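Long-range contacts in (S)-ureidoglycine aminohydrolase cupin domain-containing protein (Pseudomonas syringae pv. tomato, PDB 3MYX), which is of unknown function but carries cupin folds and may be related to (S)-ureidoglycine aminohydrolase: residues Ile186-Asn191 with Val231-Ala236; Val7-Arg12 with Asp213-Ala218. All coordinates share one frame; numbering follows the deposited sequence. Where two conformers were deposited one is given.

Interaction 1: residues Ile186-Asn191 with Val231-Ala236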
ATOM      1  N   ILE A 186       9.849   8.580   3.680  1.00 11.13           N
ATOM      2  CA  ILE A 186       8.497   8.340   4.184  1.00 11.09           C
ATOM      3  C   ILE A 186       8.212   6.843   4.131  1.00  8.48           C
ATOM      4  O   ILE A 186       9.006   6.075   3.602  1.00  9.34           O
ATOM      5  CB  ILE A 186       7.437   9.173   3.413  1.00 12.93           C
ATOM      6  CG1 ILE A 186       7.574   9.067   1.913  1.00 17.17           C
ATOM      7  CG2 ILE A 186       7.592  10.660   3.752  1.00 17.80           C
ATOM      8  CD1 ILE A 186       7.415   7.745   1.372  1.00 18.65           C
ATOM      9  N   HIS A 187       7.099   6.436   4.725  1.00  7.32           N
ATOM     10  CA  HIS A 187       6.596   5.079   4.568  1.00  7.38           C
ATOM     11  C   HIS A 187       5.902   4.968   3.226  1.00  7.14           C
ATOM     12  O   HIS A 187       5.169   5.885   2.839  1.00  8.64           O
ATOM     13  CB  HIS A 187       5.563   4.752   5.630  1.00  8.19           C
ATOM     14  CG  HIS A 187       6.078   4.797   7.026  1.00  9.95           C
ATOM     15  ND1 HIS A 187       6.973   3.869   7.520  1.00 12.95           N
ATOM     16  CD2 HIS A 187       5.805   5.645   8.044  1.00 14.35           C
ATOM     17  CE1 HIS A 187       7.221   4.144   8.788  1.00 13.60           C
ATOM     18  NE2 HIS A 187       6.520   5.210   9.130  1.00 12.47           N
ATOM     19  N   GLU A 188       6.099   3.855   2.526  1.00  6.74           N
ATOM     20  CA  GLU A 188       5.461   3.673   1.212  1.00  7.21           C
ATOM     21  C   GLU A 188       5.027   2.243   0.935  1.00  6.69           C
ATOM     22  O   GLU A 188       5.862   1.335   0.924  1.00  8.47           O
ATOM     23  CB  GLU A 188       6.412   4.127   0.098  1.00  8.37           C
ATOM     24  CG  GLU A 188       5.816   3.971  -1.287  1.00 10.14           C
ATOM     25  CD  GLU A 188       6.619   4.620  -2.387  1.00 14.24           C
ATOM     26  OE1 GLU A 188       7.760   5.072  -2.142  1.00 15.24           O
ATOM     27  OE2 GLU A 188       6.083   4.675  -3.521  1.00 17.75           O
ATOM     28  N   LEU A 189       3.741   2.051   0.658  1.00  6.34           N
ATOM     29  CA  LEU A 189       3.251   0.833   0.040  1.00  7.01           C
ATOM     30  C   LEU A 189       3.157   1.088  -1.449  1.00  6.84           C
ATOM     31  O   LEU A 189       2.679   2.136  -1.866  1.00  7.16           O
ATOM     32  CB  LEU A 189       1.865   0.433   0.584  1.00  7.68           C
ATOM     33  CG  LEU A 189       1.286  -0.858  -0.017  1.00  8.62           C
ATOM     34  CD1 LEU A 189       0.409  -1.603   0.982  1.00 12.96           C
ATOM     35  CD2 LEU A 189       0.509  -0.592  -1.305  1.00 10.99           C
HETATM   36  N   MSE A 190       3.634   0.130  -2.239  1.00  5.98           N
HETATM   37  CA  MSE A 190       3.511   0.162  -3.696  0.50  5.91           C
HETATM   38  C   MSE A 190       2.938  -1.155  -4.192  1.00  6.03           C
HETATM   39  O   MSE A 190       3.376  -2.211  -3.746  1.00  8.10           O
HETATM   40  CB  MSE A 190       4.873   0.309  -4.379  0.50  6.98           C
HETATM   41  CG  MSE A 190       5.774   1.380  -3.843  0.50  8.27           C
HETATM   42 SE   MSE A 190       7.454   1.496  -4.824  0.38 14.50          SE
HETATM   43  CE  MSE A 190       7.614  -0.399  -5.258  0.50 11.11           C
ATOM     44  N   ASN A 191       2.024  -1.089  -5.143  1.00  5.27           N
ATOM     45  CA  ASN A 191       1.562  -2.260  -5.859  1.00  5.63           C
ATOM     46  C   ASN A 191       1.704  -1.938  -7.329  1.00  6.52           C
ATOM     47  O   ASN A 191       1.202  -0.908  -7.787  1.00  7.22           O
ATOM     48  CB  ASN A 191       0.117  -2.609  -5.489  1.00  6.41           C
ATOM     49  CG  ASN A 191      -0.495  -3.633  -6.423  1.00  7.36           C
ATOM     50  OD1 ASN A 191      -1.059  -3.276  -7.453  1.00  9.30           O
ATOM     51  ND2 ASN A 191      -0.382  -4.914  -6.063  1.00  8.12           N
ATOM     52  N   VAL A 231       7.098   2.309 -15.237  1.00  4.71           N
ATOM     53  CA  VAL A 231       6.438   1.730 -14.071  1.00  5.06           C
ATOM     54  C   VAL A 231       5.189   2.523 -13.770  1.00  4.74           C
ATOM     55  O   VAL A 231       5.189   3.747 -13.842  1.00  5.47           O
ATOM     56  CB  VAL A 231       7.384   1.720 -12.850  1.00  5.64           C
ATOM     57  CG1 VAL A 231       6.659   1.306 -11.580  1.00  7.15           C
ATOM     58  CG2 VAL A 231       8.568   0.785 -13.091  1.00  6.19           C
ATOM     59  N   ARG A 232       4.119   1.818 -13.427  1.00  5.07           N
ATOM     60  CA  ARG A 232       2.909   2.438 -12.902  1.00  4.96           C
ATOM     61  C   ARG A 232       2.534   1.708 -11.642  1.00  5.09           C
ATOM     62  O   ARG A 232       2.575   0.464 -11.623  1.00  5.95           O
ATOM     63  CB  ARG A 232       1.795   2.372 -13.927  1.00  5.55           C
ATOM     64  CG  ARG A 232       0.479   3.000 -13.506  1.00  6.90           C
ATOM     65  CD  ARG A 232      -0.529   2.808 -14.626  1.00  9.01           C
ATOM     66  NE  ARG A 232      -1.776   3.519 -14.422  1.00 10.10           N
ATOM     67  CZ  ARG A 232      -2.076   4.753 -14.865  1.00  9.90           C
ATOM     68  NH1 ARG A 232      -1.236   5.526 -15.535  1.00 10.08           N
ATOM     69  NH2 ARG A 232      -3.243   5.222 -14.583  1.00  9.08           N
ATOM     70  N   LYS A 233       2.158   2.446 -10.610  1.00  5.58           N
ATOM     71  CA  LYS A 233       1.861   1.819  -9.332  1.00  5.68           C
ATOM     72  C   LYS A 233       0.728   2.490  -8.596  1.00  5.01           C
ATOM     73  O   LYS A 233       0.534   3.695  -8.735  1.00  5.97           O
ATOM     74  CB  LYS A 233       3.110   1.823  -8.441  1.00  7.15           C
ATOM     75  CG  LYS A 233       3.495   3.168  -7.900  1.00  8.03           C
ATOM     76  CD  LYS A 233       4.923   3.193  -7.371  1.00 10.98           C
ATOM     77  CE  LYS A 233       5.234   4.500  -6.699  1.00 11.82           C
ATOM     78  NZ  LYS A 233       6.682   4.580  -6.268  1.00 18.37           N
ATOM     79  N   PHE A 234       0.017   1.699  -7.788  1.00  5.58           N
ATOM     80  CA  PHE A 234      -0.738   2.239  -6.682  1.00  5.35           C
ATOM     81  C   PHE A 234       0.267   2.556  -5.591  1.00  5.91           C
ATOM     82  O   PHE A 234       1.229   1.794  -5.373  1.00  6.30           O
ATOM     83  CB  PHE A 234      -1.696   1.202  -6.104  1.00  5.98           C
ATOM     84  CG  PHE A 234      -2.914   0.933  -6.928  1.00  6.56           C
ATOM     85  CD1 PHE A 234      -3.841   1.937  -7.155  1.00  8.09           C
ATOM     86  CD2 PHE A 234      -3.210  -0.353  -7.381  1.00  8.22           C
ATOM     87  CE1 PHE A 234      -5.016   1.674  -7.863  1.00  8.44           C
ATOM     88  CE2 PHE A 234      -4.383  -0.611  -8.094  1.00  8.88           C
ATOM     89  CZ  PHE A 234      -5.279   0.386  -8.332  1.00 10.34           C
ATOM     90  N   TYR A 235       0.025   3.637  -4.855  1.00  5.54           N
ATOM     91  CA  TYR A 235       0.845   3.963  -3.706  1.00  5.61           C
ATOM     92  C   TYR A 235       0.011   4.421  -2.526  1.00  5.88           C
ATOM     93  O   TYR A 235      -1.085   4.981  -2.691  1.00  5.67           O
ATOM     94  CB  TYR A 235       1.866   5.043  -4.037  1.00  5.80           C
ATOM     95  CG  TYR A 235       1.265   6.376  -4.436  1.00  5.72           C
ATOM     96  CD1 TYR A 235       0.891   7.320  -3.471  1.00  6.15           C
ATOM     97  CD2 TYR A 235       1.034   6.682  -5.767  1.00  6.50           C
ATOM     98  CE1 TYR A 235       0.338   8.542  -3.834  1.00  6.55           C
ATOM     99  CE2 TYR A 235       0.473   7.885  -6.126  1.00  6.43           C
ATOM    100  CZ  TYR A 235       0.126   8.806  -5.177  1.00  5.80           C
ATOM    101  OH  TYR A 235      -0.449   9.992  -5.615  1.00  6.96           O
ATOM    102  N   ALA A 236       0.559   4.168  -1.341  1.00  5.92           N
ATOM    103  CA  ALA A 236       0.168   4.861  -0.118  1.00  5.95           C
ATOM    104  C   ALA A 236       1.463   5.393   0.468  1.00  7.28           C
ATOM    105  O   ALA A 236       2.387   4.601   0.701  1.00  8.76           O
ATOM    106  CB  ALA A 236      -0.509   3.917   0.882  1.00  7.66           C
TER

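Interaction 2: residues Val7-Arg12 with Asp213-Ala218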
ATOM      1  N   VAL A   7      12.817  -3.068   3.547  1.00 13.69           N
ATOM      2  CA  VAL A   7      11.940  -3.250   2.407  1.00 11.92           C
ATOM      3  C   VAL A   7      11.362  -4.653   2.514  1.00 10.50           C
ATOM      4  O   VAL A   7      12.112  -5.640   2.650  1.00 12.85           O
ATOM      5  CB  VAL A   7      12.724  -3.075   1.081  1.00 12.00           C
ATOM      6  CG1 VAL A   7      11.846  -3.372  -0.117  1.00 14.25           C
ATOM      7  CG2 VAL A   7      13.350  -1.672   1.002  1.00 14.88           C
ATOM      8  N   LEU A   8      10.038  -4.738   2.471  1.00  9.90           N
ATOM      9  CA  LEU A   8       9.311  -5.984   2.699  1.00 10.33           C
ATOM     10  C   LEU A   8       8.348  -6.293   1.576  1.00 10.08           C
ATOM     11  O   LEU A   8       7.411  -5.540   1.336  1.00 10.17           O
ATOM     12  CB  LEU A   8       8.533  -5.896   4.014  1.00 11.62           C
ATOM     13  CG  LEU A   8       9.396  -5.642   5.256  1.00 13.94           C
ATOM     14  CD1 LEU A   8       8.555  -5.279   6.458  1.00 17.91           C
ATOM     15  CD2 LEU A   8      10.297  -6.869   5.537  1.00 16.82           C
ATOM     16  N   LEU A   9       8.587  -7.401   0.893  1.00  9.23           N
ATOM     17  CA  LEU A   9       7.651  -7.891  -0.118  0.50  9.94           C
ATOM     18  C   LEU A   9       6.440  -8.462   0.636  1.00 10.27           C
ATOM     19  O   LEU A   9       6.587  -9.371   1.458  1.00 13.36           O
ATOM     20  CB  LEU A   9       8.314  -8.939  -1.033  0.50 10.88           C
ATOM     21  CG  LEU A   9       7.855  -9.067  -2.497  0.50 10.65           C
ATOM     22  CD1 LEU A   9       6.358  -9.181  -2.613  0.50 11.29           C
ATOM     23  CD2 LEU A   9       8.348  -7.914  -3.377  0.50 10.92           C
ATOM     24  N   LEU A  10       5.253  -7.912   0.384  1.00  8.20           N
ATOM     25  CA  LEU A  10       4.038  -8.347   1.086  1.00  8.33           C
ATOM     26  C   LEU A  10       3.333  -9.488   0.350  1.00  8.36           C
ATOM     27  O   LEU A  10       2.865 -10.433   0.979  1.00  8.87           O
ATOM     28  CB  LEU A  10       3.063  -7.178   1.291  1.00  8.11           C
ATOM     29  CG  LEU A  10       3.605  -5.972   2.067  1.00  8.24           C
ATOM     30  CD1 LEU A  10       2.472  -4.979   2.302  1.00  8.07           C
ATOM     31  CD2 LEU A  10       4.246  -6.394   3.408  1.00 10.51           C
ATOM     32  N   ALA A  11       3.222  -9.385  -0.973  1.00  7.84           N
ATOM     33  CA  ALA A  11       2.594 -10.430  -1.754  1.00  7.78           C
ATOM     34  C   ALA A  11       3.073 -10.377  -3.188  1.00  8.15           C
ATOM     35  O   ALA A  11       3.261  -9.303  -3.749  1.00  9.88           O
ATOM     36  CB  ALA A  11       1.066 -10.298  -1.705  1.00 10.01           C
ATOM     37  N   ARG A  12       3.253 -11.561  -3.768  1.00  8.91           N
ATOM     38  CA  ARG A  12       3.558 -11.709  -5.176  1.00  8.21           C
ATOM     39  C   ARG A  12       2.267 -11.849  -5.971  1.00  8.10           C
ATOM     40  O   ARG A  12       1.262 -12.365  -5.461  1.00  8.65           O
ATOM     41  CB  ARG A  12       4.377 -12.971  -5.414  1.00  9.77           C
ATOM     42  CG  ARG A  12       5.771 -12.964  -4.844  1.00 11.57           C
ATOM     43  CD  ARG A  12       6.646 -12.033  -5.603  1.00 11.70           C
ATOM     44  NE  ARG A  12       8.049 -12.194  -5.242  1.00 14.29           N
ATOM     45  CZ  ARG A  12       9.029 -11.404  -5.661  1.00 15.18           C
ATOM     46  NH1 ARG A  12       8.783 -10.377  -6.466  1.00 14.66           N
ATOM     47  NH2 ARG A  12      10.265 -11.635  -5.265  1.00 18.17           N
ATOM     48  N   ASP A 213       2.822  -7.326  -7.909  1.00  6.58           N
ATOM     49  CA  ASP A 213       3.384  -7.519  -6.557  1.00  7.03           C
ATOM     50  C   ASP A 213       3.124  -6.286  -5.697  1.00  6.67           C
ATOM     51  O   ASP A 213       3.071  -5.168  -6.211  1.00  7.01           O
ATOM     52  CB  ASP A 213       4.899  -7.710  -6.580  1.00  6.67           C
ATOM     53  CG  ASP A 213       5.367  -8.945  -7.308  1.00  9.09           C
ATOM     54  OD1 ASP A 213       4.568  -9.821  -7.697  1.00  8.45           O
ATOM     55  OD2 ASP A 213       6.605  -9.029  -7.482  1.00  9.38           O
ATOM     56  N   THR A 214       3.017  -6.499  -4.389  1.00  6.58           N
ATOM     57  CA  THR A 214       2.946  -5.410  -3.424  1.00  6.46           C
ATOM     58  C   THR A 214       4.166  -5.461  -2.503  1.00  6.27           C
ATOM     59  O   THR A 214       4.500  -6.521  -1.954  1.00  7.12           O
ATOM     60  CB  THR A 214       1.681  -5.492  -2.567  1.00  6.54           C
ATOM     61  OG1 THR A 214       0.544  -5.431  -3.418  1.00  7.38           O
ATOM     62  CG2 THR A 214       1.641  -4.354  -1.565  1.00  6.89           C
ATOM     63  N   VAL A 215       4.810  -4.314  -2.331  1.00  6.96           N
ATOM     64  CA  VAL A 215       5.965  -4.140  -1.474  1.00  7.21           C
ATOM     65  C   VAL A 215       5.711  -2.966  -0.527  1.00  6.44           C
ATOM     66  O   VAL A 215       5.004  -2.012  -0.870  1.00  6.98           O
ATOM     67  CB  VAL A 215       7.266  -3.900  -2.315  1.00  8.76           C
ATOM     68  CG1 VAL A 215       7.192  -2.617  -3.137  1.00 10.92           C
ATOM     69  CG2 VAL A 215       8.536  -3.932  -1.451  1.00 12.18           C
ATOM     70  N   PHE A 216       6.298  -3.037   0.666  1.00  8.09           N
ATOM     71  CA  PHE A 216       6.257  -1.959   1.646  1.00  7.48           C
ATOM     72  C   PHE A 216       7.676  -1.526   1.960  1.00  8.46           C
ATOM     73  O   PHE A 216       8.532  -2.362   2.274  1.00  9.78           O
ATOM     74  CB  PHE A 216       5.529  -2.366   2.928  1.00  8.35           C
ATOM     75  CG  PHE A 216       5.470  -1.262   3.956  1.00  7.81           C
ATOM     76  CD1 PHE A 216       4.570  -0.213   3.823  1.00  7.86           C
ATOM     77  CD2 PHE A 216       6.353  -1.246   5.025  1.00  9.45           C
ATOM     78  CE1 PHE A 216       4.555   0.811   4.744  1.00  9.00           C
ATOM     79  CE2 PHE A 216       6.315  -0.238   5.953  1.00  9.56           C
ATOM     80  CZ  PHE A 216       5.444   0.785   5.813  1.00  9.10           C
ATOM     81  N   VAL A 217       7.926  -0.224   1.849  1.00  7.76           N
ATOM     82  CA  VAL A 217       9.215   0.356   2.197  1.00  8.15           C
ATOM     83  C   VAL A 217       9.033   1.234   3.434  1.00  8.08           C
ATOM     84  O   VAL A 217       8.372   2.265   3.389  1.00  8.71           O
ATOM     85  CB  VAL A 217       9.805   1.190   1.044  1.00  9.20           C
ATOM     86  CG1 VAL A 217      11.203   1.679   1.430  1.00 10.72           C
ATOM     87  CG2 VAL A 217       9.863   0.373  -0.252  1.00 11.65           C
ATOM     88  N   ALA A 218       9.576   0.803   4.560  1.00  9.24           N
ATOM     89  CA  ALA A 218       9.457   1.568   5.788  1.00 10.16           C
ATOM     90  C   ALA A 218      10.268   2.850   5.721  1.00 10.62           C
ATOM     91  O   ALA A 218      11.338   2.902   5.106  1.00 10.78           O
ATOM     92  CB  ALA A 218       9.927   0.717   6.987  1.00 11.62           C
TER

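Interaction 1: residues Ile186-Asn191 with Val231-Ala236
The ring of Phe234 meets Asn191 at its edge: Asn191 OD1 lies in the ring plane, 3.6 Å from Phe234 CD2. The two side chains run side by side and point the same way, with amide and ring planes 35° apart. The other end of that amide, Asn191 ND2, bonds to Thr214 OG1, which helps fix the rotation of the group. A second flat group, the carboxylate of Glu188, receives Lys233 NZ on the syn side of OE2. This salt bridge is 2.8 Å between Lys233 NZ and Glu188 OE2, and the two side chains cross at about a right angle. Glu188 OE1 is taken by His184 NE2, so both carboxylate oxygens have partners.

The two strands are antiparallel neighbours in a sheet of the C-terminal cupin beta-barrel. Leu189 with Ala236 and Asn191 with Phe234 are hydrogen-bonded pairs. Met190 with Tyr235, between them, is a non-hydrogen-bonded pair. Leu189 N reaches Ala236 O at 2.9 Å, and Asn191 N reaches Phe234 O at 3.0 Å.

Lys233 CG sits between its backbone N and carbonyl carbon (chi1 72°). From there the extended chain passes Met190, a selenomethionine, on the face of Met190 and Tyr235. Lys233 also makes a cation-pi contact with Trp172 of strand 168-174. On the other face, Leu189 CB packs against Ala236 CB at 4.2 Å, and Phe234 touches Met68 of strand 66-71.

Interaction 2: residues Val7-Arg12 with Asp213-Ala218
Arg12 NH1 and Asp213 OD2 form a salt bridge of 2.8 Å. The oxygen lies close to the guanidinium plane, but NH1 approaches from above the carboxylate plane, and the two planes are 67° apart. Arg12 NH1 also bonds to Thr208 O. Asp213 OD2 accepts from Asn210 N, and OD1 from Ala13 N, so the carboxylate is gripped at both oxygens.

Next comes a classic beta bulge. Leu10 and Ala11 both face Thr214, and Thr214 O accepts from Leu10 N at 2.8 Å and from Ala11 N at 3.3 Å. Beyond it the antiparallel pairing is regular. Leu8 N meets Phe216 O at 2.8 Å, with an N-H...O angle of 168°.

On one face Val7 CG1 touches Val215 CG2 at 3.6 Å. Val215 CG2, anti to its backbone N, also lies against Leu8 O. Val7 CG2 reaches Val217 CG1 at 4.0 Å, the two valines lying side by side. On the other face Leu10 CD1 packs on Phe216 CB at 4.1 Å.

Strand 7-11 is one of the two outermost strands of its sheet within the chain. Val7, Leu9 and Val215 rest on Leu207 of strand 206-209, while strand 188-192 flanks strand 214-217 on its other side.

The two interactions belong to one seven-stranded antiparallel sheet, and their centres lie about 9 Å apart. Across it the order is 7-11, 214-217, 188-192, 231-237, so the middle two strands join the contacts. Glu188 O and Val217 N probably form a hydrogen bond of 2.7 Å there. Along the chain the segments alternate: 7-12, 186-191, 213-218, 231-236. The segments of interaction 2 are 201 residues apart at their closest ends, and they bring the N-terminal strand onto the sheet of the C-terminal EutQ-like cupin domain. Those of interaction 1 are 40 apart, and both belong to that domain. The first strand of the chain thus completes one edge of the C-terminal cupin sheet.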